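Local coordinates for LPG0439 HIT-related domain-containing protein (Legionella pneumophila subsp. pneumophila, PDB 5L0L) that is of unknown function but contains a HIT-like domain, in relatives a nucleotide-binding fold, cut here from a longer, probably membrane-anchored protein, at residues 15-20 / 65-70; 24-29 / 188-193. All coordinates share one frame; numbering follows the deposited sequence.

Interaction 1 of 2, residues 15-20 / 65-70; sequences WSIDYT and SAFNRP
Two irregular loops beside the HIT-like sheet meet where Ser-16 and Ile-17, on the way from strand 3-5 to strand 25-31, receive the ring of Phe-67 from the connection between strand 51-58 and helix 73-92. The contact is narrow: the outer end of the phenyl ring, CE2 and CZ, does all the touching. Ser-16 OG lies 3.7 Å from Phe-67 CZ, an oblique van der Waals contact; the same hydroxyl is hydrogen-bonded to His-14 ND1. The Ile-17 and Phe-67 side chains cross at about a right angle, and Ile-17 CG1 comes to the ring edge, near its plane, 3.9 Å from Phe-67 CZ. With Ile-17 CG1 set beside the backbone N (chi1 -62°), the ethyl arm reaches the ring, while CG2 takes the branch anti to N. Just beyond, a weak 2.9 Å bond from Tyr-19 N to Ile-17 O closes an inverse gamma turn centred on Asp-18. On the other loop, Arg-69 braces its own backbone: NE gives a 2.8 Å bond to Ser-65 O, in the carbonyl plane on a lone pair, with an N-H...O angle of 155°, and NH1 reaches Pro-70 O, also at 2.8 Å. Tyr-10 meets Phe-67 edge-to-face, and Pro-124, Met-126 and Arg-54 pack around the same ring. Arg-54 NH2 also donates to Ser-16 O, joining the first loop to strand 51-58. This is loop-on-loop packing: a buried aromatic residue of one connection packs its ring end against another, beside the antiparallel sheet of the HIT-like domain.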
loop_
_atom_site.group_PDB
_atom_site.type_symbol
_atom_site.label_atom_id
_atom_site.label_comp_id
_atom_site.label_asym_id
_atom_site.label_seq_id
_atom_site.Cartn_x
_atom_site.Cartn_y
_atom_site.Cartn_z
ATOM N N TRP A 15 14.302 -16.490 11.065
ATOM C CA TRP A 15 13.457 -16.520 9.850
ATOM C C TRP A 15 13.569 -15.263 8.949
ATOM O O TRP A 15 13.365 -15.333 7.738
ATOM C CB TRP A 15 11.975 -16.803 10.217
ATOM C CG TRP A 15 11.374 -15.800 11.143
ATOM C CD1 TRP A 15 11.264 -15.900 12.506
ATOM C CD2 TRP A 15 10.814 -14.521 10.784
ATOM N NE1 TRP A 15 10.673 -14.762 13.017
ATOM C CE2 TRP A 15 10.384 -13.901 11.986
ATOM C CE3 TRP A 15 10.636 -13.842 9.565
ATOM C CZ2 TRP A 15 9.785 -12.630 12.007
ATOM C CZ3 TRP A 15 10.036 -12.575 9.579
ATOM C CH2 TRP A 15 9.618 -11.982 10.800
ATOM N N SER A 16 13.867 -14.109 9.553
ATOM C CA SER A 16 14.081 -12.848 8.816
ATOM C C SER A 16 15.283 -12.875 7.851
ATOM O O SER A 16 15.309 -12.128 6.870
ATOM C CB SER A 16 14.262 -11.688 9.809
ATOM O OG SER A 16 15.459 -11.880 10.561
ATOM N N ILE A 17 16.278 -13.705 8.157
ATOM C CA ILE A 17 17.468 -13.835 7.326
ATOM C C ILE A 17 17.339 -15.102 6.491
ATOM O O ILE A 17 17.496 -15.042 5.268
ATOM C CB ILE A 17 18.772 -13.807 8.182
ATOM C CG1 ILE A 17 18.880 -12.447 8.913
ATOM C CG2 ILE A 17 20.011 -14.084 7.312
ATOM C CD1 ILE A 17 20.069 -12.298 9.841
ATOM N N ASP A 18 17.026 -16.230 7.140
ATOM C CA ASP A 18 16.794 -17.511 6.440
ATOM C C ASP A 18 15.335 -17.539 5.961
ATOM O O ASP A 18 14.528 -18.398 6.366
ATOM C CB ASP A 18 17.125 -18.706 7.351
ATOM C CG ASP A 18 17.107 -20.057 6.610
ATOM O OD1 ASP A 18 17.061 -20.099 5.353
ATOM O OD2 ASP A 18 17.125 -21.092 7.306
ATOM N N TYR A 19 15.014 -16.589 5.088
ATOM C CA TYR A 19 13.608 -16.333 4.721
ATOM C C TYR A 19 12.955 -17.404 3.863
ATOM O O TYR A 19 11.697 -17.470 3.832
ATOM C CB TYR A 19 13.456 -14.972 4.037
ATOM C CG TYR A 19 13.969 -14.903 2.610
ATOM C CD1 TYR A 19 15.301 -14.577 2.319
ATOM C CD2 TYR A 19 13.099 -15.127 1.547
ATOM C CE1 TYR A 19 15.744 -14.505 1.002
ATOM C CE2 TYR A 19 13.532 -15.063 0.248
ATOM C CZ TYR A 19 14.844 -14.745 -0.029
ATOM O OH TYR A 19 15.220 -14.691 -1.345
ATOM N N THR A 20 13.776 -18.225 3.173
ATOM C CA THR A 20 13.230 -19.284 2.278
ATOM C C THR A 20 12.884 -20.575 3.000
ATOM O O THR A 20 12.198 -21.406 2.408
ATOM C CB THR A 20 14.163 -19.675 1.086
ATOM O OG1 THR A 20 15.321 -20.367 1.581
ATOM C CG2 THR A 20 14.582 -18.450 0.258
ATOM N N SER A 65 22.098 -5.329 7.496
ATOM C CA SER A 65 22.331 -3.899 7.340
ATOM C C SER A 65 21.048 -3.173 6.897
ATOM O O SER A 65 20.979 -1.969 7.010
ATOM C CB SER A 65 23.439 -3.602 6.340
ATOM O OG SER A 65 23.046 -3.964 5.028
ATOM N N ALA A 66 20.074 -3.917 6.360
ATOM C CA ALA A 66 18.767 -3.346 5.980
ATOM C C ALA A 66 17.667 -3.496 7.043
ATOM O O ALA A 66 16.465 -3.292 6.716
ATOM C CB ALA A 66 18.316 -3.953 4.662
ATOM N N PHE A 67 18.038 -3.829 8.284
ATOM C CA PHE A 67 17.113 -3.863 9.412
ATOM C C PHE A 67 17.195 -2.599 10.226
ATOM O O PHE A 67 18.257 -1.959 10.313
ATOM C CB PHE A 67 17.406 -5.011 10.386
ATOM C CG PHE A 67 17.279 -6.398 9.819
ATOM C CD1 PHE A 67 16.491 -6.689 8.698
ATOM C CD2 PHE A 67 17.931 -7.460 10.464
ATOM C CE1 PHE A 67 16.394 -7.994 8.225
ATOM C CE2 PHE A 67 17.839 -8.756 9.989
ATOM C CZ PHE A 67 17.051 -9.028 8.873
ATOM N N ASN A 68 16.074 -2.219 10.836
ATOM C CA ASN A 68 16.064 -1.203 11.899
ATOM C C ASN A 68 16.754 0.109 11.527
ATOM O O ASN A 68 17.643 0.594 12.240
ATOM C CB ASN A 68 16.668 -1.811 13.189
ATOM C CG ASN A 68 15.927 -3.065 13.652
ATOM O OD1 ASN A 68 14.765 -3.295 13.304
ATOM N ND2 ASN A 68 16.586 -3.880 14.435
ATOM N N ARG A 69 16.329 0.697 10.420
ATOM C CA ARG A 69 16.899 1.951 9.992
ATOM C C ARG A 69 15.932 2.663 9.065
ATOM O O ARG A 69 15.020 2.008 8.504
ATOM C CB ARG A 69 18.243 1.724 9.301
ATOM C CG ARG A 69 18.218 0.898 8.021
ATOM C CD ARG A 69 19.497 1.150 7.218
ATOM N NE ARG A 69 19.643 0.325 6.014
ATOM C CZ ARG A 69 19.114 0.602 4.820
ATOM N NH1 ARG A 69 18.334 1.684 4.636
ATOM N NH2 ARG A 69 19.386 -0.197 3.782
ATOM N N PRO A 70 16.144 3.968 8.863
ATOM C CA PRO A 70 15.422 4.621 7.795
ATOM C C PRO A 70 15.746 4.019 6.434
ATOM O O PRO A 70 16.902 3.583 6.177
ATOM C CB PRO A 70 15.952 6.085 7.838
ATOM C CG PRO A 70 16.461 6.265 9.235
ATOM C CD PRO A 70 17.034 4.921 9.588
#

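Interaction 2 of 2, residues 24-29 / 188-193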
loop_
_atom_site.group_PDB
_atom_site.type_symbol
_atom_site.label_atom_id
_atom_site.label_comp_id
_atom_site.label_asym_id
_atom_site.label_seq_id
_atom_site.Cartn_x
_atom_site.Cartn_y
_atom_site.Cartn_z
ATOM N N THR A 24 8.085 -20.957 1.088
ATOM C CA THR A 24 7.025 -20.200 0.414
ATOM C C THR A 24 7.536 -19.173 -0.601
ATOM O O THR A 24 6.768 -18.358 -1.084
ATOM C CB THR A 24 6.091 -19.491 1.420
ATOM O OG1 THR A 24 6.771 -18.433 2.092
ATOM C CG2 THR A 24 5.565 -20.473 2.442
ATOM N N SER A 25 8.808 -19.264 -0.973
ATOM C CA SER A 25 9.360 -18.267 -1.876
ATOM C C SER A 25 8.876 -18.441 -3.335
ATOM O O SER A 25 8.941 -19.548 -3.909
ATOM C CB SER A 25 10.896 -18.267 -1.777
ATOM O OG SER A 25 11.412 -17.267 -2.636
ATOM N N ILE A 26 8.429 -17.338 -3.921
ATOM C CA ILE A 26 8.032 -17.254 -5.311
ATOM C C ILE A 26 9.212 -16.790 -6.172
ATOM O O ILE A 26 9.504 -17.412 -7.195
ATOM C CB ILE A 26 6.837 -16.307 -5.507
ATOM C CG1 ILE A 26 5.614 -16.846 -4.740
ATOM C CG2 ILE A 26 6.530 -16.069 -6.994
ATOM C CD1 ILE A 26 4.536 -15.802 -4.463
ATOM N N ALA A 27 9.849 -15.693 -5.780
ATOM C CA ALA A 27 10.899 -15.074 -6.639
ATOM C C ALA A 27 11.760 -14.095 -5.897
ATOM O O ALA A 27 11.388 -13.602 -4.830
ATOM C CB ALA A 27 10.273 -14.377 -7.855
ATOM N N VAL A 28 12.923 -13.796 -6.497
ATOM C CA VAL A 28 13.704 -12.637 -6.145
ATOM C C VAL A 28 13.695 -11.687 -7.348
ATOM O O VAL A 28 13.839 -12.110 -8.505
ATOM C CB VAL A 28 15.141 -13.013 -5.710
ATOM C CG1 VAL A 28 16.010 -11.785 -5.528
ATOM C CG2 VAL A 28 15.112 -13.815 -4.404
ATOM N N ILE A 29 13.524 -10.402 -7.062
ATOM C CA ILE A 29 13.377 -9.361 -8.077
ATOM C C ILE A 29 14.376 -8.247 -7.760
ATOM O O ILE A 29 14.401 -7.748 -6.632
ATOM C CB ILE A 29 11.933 -8.847 -8.145
ATOM C CG1 ILE A 29 11.003 -10.084 -8.278
ATOM C CG2 ILE A 29 11.795 -7.791 -9.251
ATOM C CD1 ILE A 29 9.527 -9.899 -8.552
ATOM N N LEU A 188 4.136 -19.504 -12.165
ATOM C CA LEU A 188 3.771 -19.578 -13.564
ATOM C C LEU A 188 3.193 -18.268 -14.084
ATOM O O LEU A 188 3.601 -17.791 -15.151
ATOM C CB LEU A 188 2.826 -20.746 -13.837
ATOM C CG LEU A 188 2.409 -20.906 -15.306
ATOM C CD1 LEU A 188 3.617 -21.102 -16.200
ATOM C CD2 LEU A 188 1.434 -22.069 -15.451
ATOM N N LYS A 189 2.253 -17.673 -13.341
ATOM C CA LYS A 189 1.642 -16.437 -13.801
ATOM C C LYS A 189 2.691 -15.314 -13.863
ATOM O O LYS A 189 2.679 -14.513 -14.783
ATOM C CB LYS A 189 0.443 -16.029 -12.930
ATOM C CG LYS A 189 -0.767 -16.955 -13.031
ATOM C CD LYS A 189 -1.280 -17.102 -14.430
ATOM C CE LYS A 189 -2.596 -17.870 -14.556
ATOM N NZ LYS A 189 -2.719 -18.177 -16.016
ATOM N N LEU A 190 3.604 -15.283 -12.909
ATOM C CA LEU A 190 4.670 -14.288 -12.929
ATOM C C LEU A 190 5.609 -14.508 -14.107
ATOM O O LEU A 190 5.955 -13.551 -14.829
ATOM C CB LEU A 190 5.435 -14.307 -11.611
ATOM C CG LEU A 190 6.615 -13.332 -11.496
ATOM C CD1 LEU A 190 6.197 -11.903 -11.739
ATOM C CD2 LEU A 190 7.281 -13.522 -10.147
ATOM N N ALA A 191 5.992 -15.770 -14.321
ATOM C CA ALA A 191 6.906 -16.096 -15.426
ATOM C C ALA A 191 6.248 -15.746 -16.758
ATOM O O ALA A 191 6.919 -15.183 -17.642
ATOM C CB ALA A 191 7.343 -17.549 -15.382
ATOM N N GLU A 192 4.951 -16.029 -16.897
ATOM C CA GLU A 192 4.222 -15.645 -18.118
ATOM C C GLU A 192 4.211 -14.135 -18.304
ATOM O O GLU A 192 4.422 -13.611 -19.412
ATOM C CB GLU A 192 2.795 -16.172 -18.101
ATOM C CG GLU A 192 2.727 -17.673 -18.336
ATOM C CD GLU A 192 1.389 -18.309 -18.041
ATOM O OE1 GLU A 192 0.508 -17.690 -17.432
ATOM O OE2 GLU A 192 1.210 -19.486 -18.404
ATOM N N TYR A 193 3.931 -13.443 -17.216
ATOM C CA TYR A 193 3.818 -11.983 -17.278
ATOM C C TYR A 193 5.125 -11.344 -17.707
ATOM O O TYR A 193 5.127 -10.386 -18.506
ATOM C CB TYR A 193 3.324 -11.364 -15.955
ATOM C CG TYR A 193 3.016 -9.892 -16.158
ATOM C CD1 TYR A 193 1.901 -9.491 -16.902
ATOM C CD2 TYR A 193 3.891 -8.909 -15.719
ATOM C CE1 TYR A 193 1.631 -8.149 -17.140
ATOM C CE2 TYR A 193 3.633 -7.569 -15.956
ATOM C CZ TYR A 193 2.510 -7.185 -16.650
ATOM O OH TYR A 193 2.262 -5.832 -16.891
#
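Lys-189 O is held by two donors, Tyr-193 N in the regular helical bond at 2.9 Å and Lys-92 NZ from helix 73-92, which ties together two helices just where the next residue, Leu-190, turns to Ile-26 and Ala-27 of strand 25-31. Leu-190 carries the helix side alone, and one methyl, CD2, makes both close contacts. It sits 3.9 Å from Ala-27 CB and 4.1 Å from Ile-26 CG2, resting over the two strand residues. The leucine is fully extended toward the strand: CG lies anti to the backbone N (chi1 179°), and CD2 in turn lies anti to CA. Ile-26 meets it with its branch methyl, the two side chains crossing obliquely. Ile-29 follows more loosely, its CD1 4.6 Å from Leu-190 CD2.

Neighbouring residues of a regular strand would point to opposite faces, but Ile-26 and Ala-27 both face Val-39 of strand 35-41 in a classic beta bulge, and the psi of -51° at Ile-26 belongs to that kink. Both CB atoms can therefore be directed toward the helix. Leu-183, Phe-186 and Lys-187 extend the cover over Ile-26 one to two turns earlier in helix 176-194. Farther round the helix, Lys-189 NZ and Glu-192 OE1 form a salt bridge at 3.6 Å, and Tyr-193 packs on Leu-85 and on Val-73 of the second subunit. Such buried aliphatic packing, here a helix leucine on the bulge of strand 25-31, is one of the contacts that lay helix 176-194 against the antiparallel sheet of the HIT-like fold.

From the N terminus the segments come in the order 15-20, 24-29, 65-70 and 188-193, so the two contacts cross rather than nest. Interaction 1 closes a loop of 44 residues that contains strands 25-31, 35-41 and 51-58, whereas interaction 2 closes one of 158 residues and brings a late helix back to the first strand of the six-stranded sheet. Their centres are about 21 Å apart, yet the early segments touch: Tyr-19 packs on Val-28 and Ser-25, and Thr-20 on Ser-25. Interaction 1 joins two loops beside the sheet, interaction 2 joins the sheet to helix 176-194, and the 15-20 to 24-29 contact links the two.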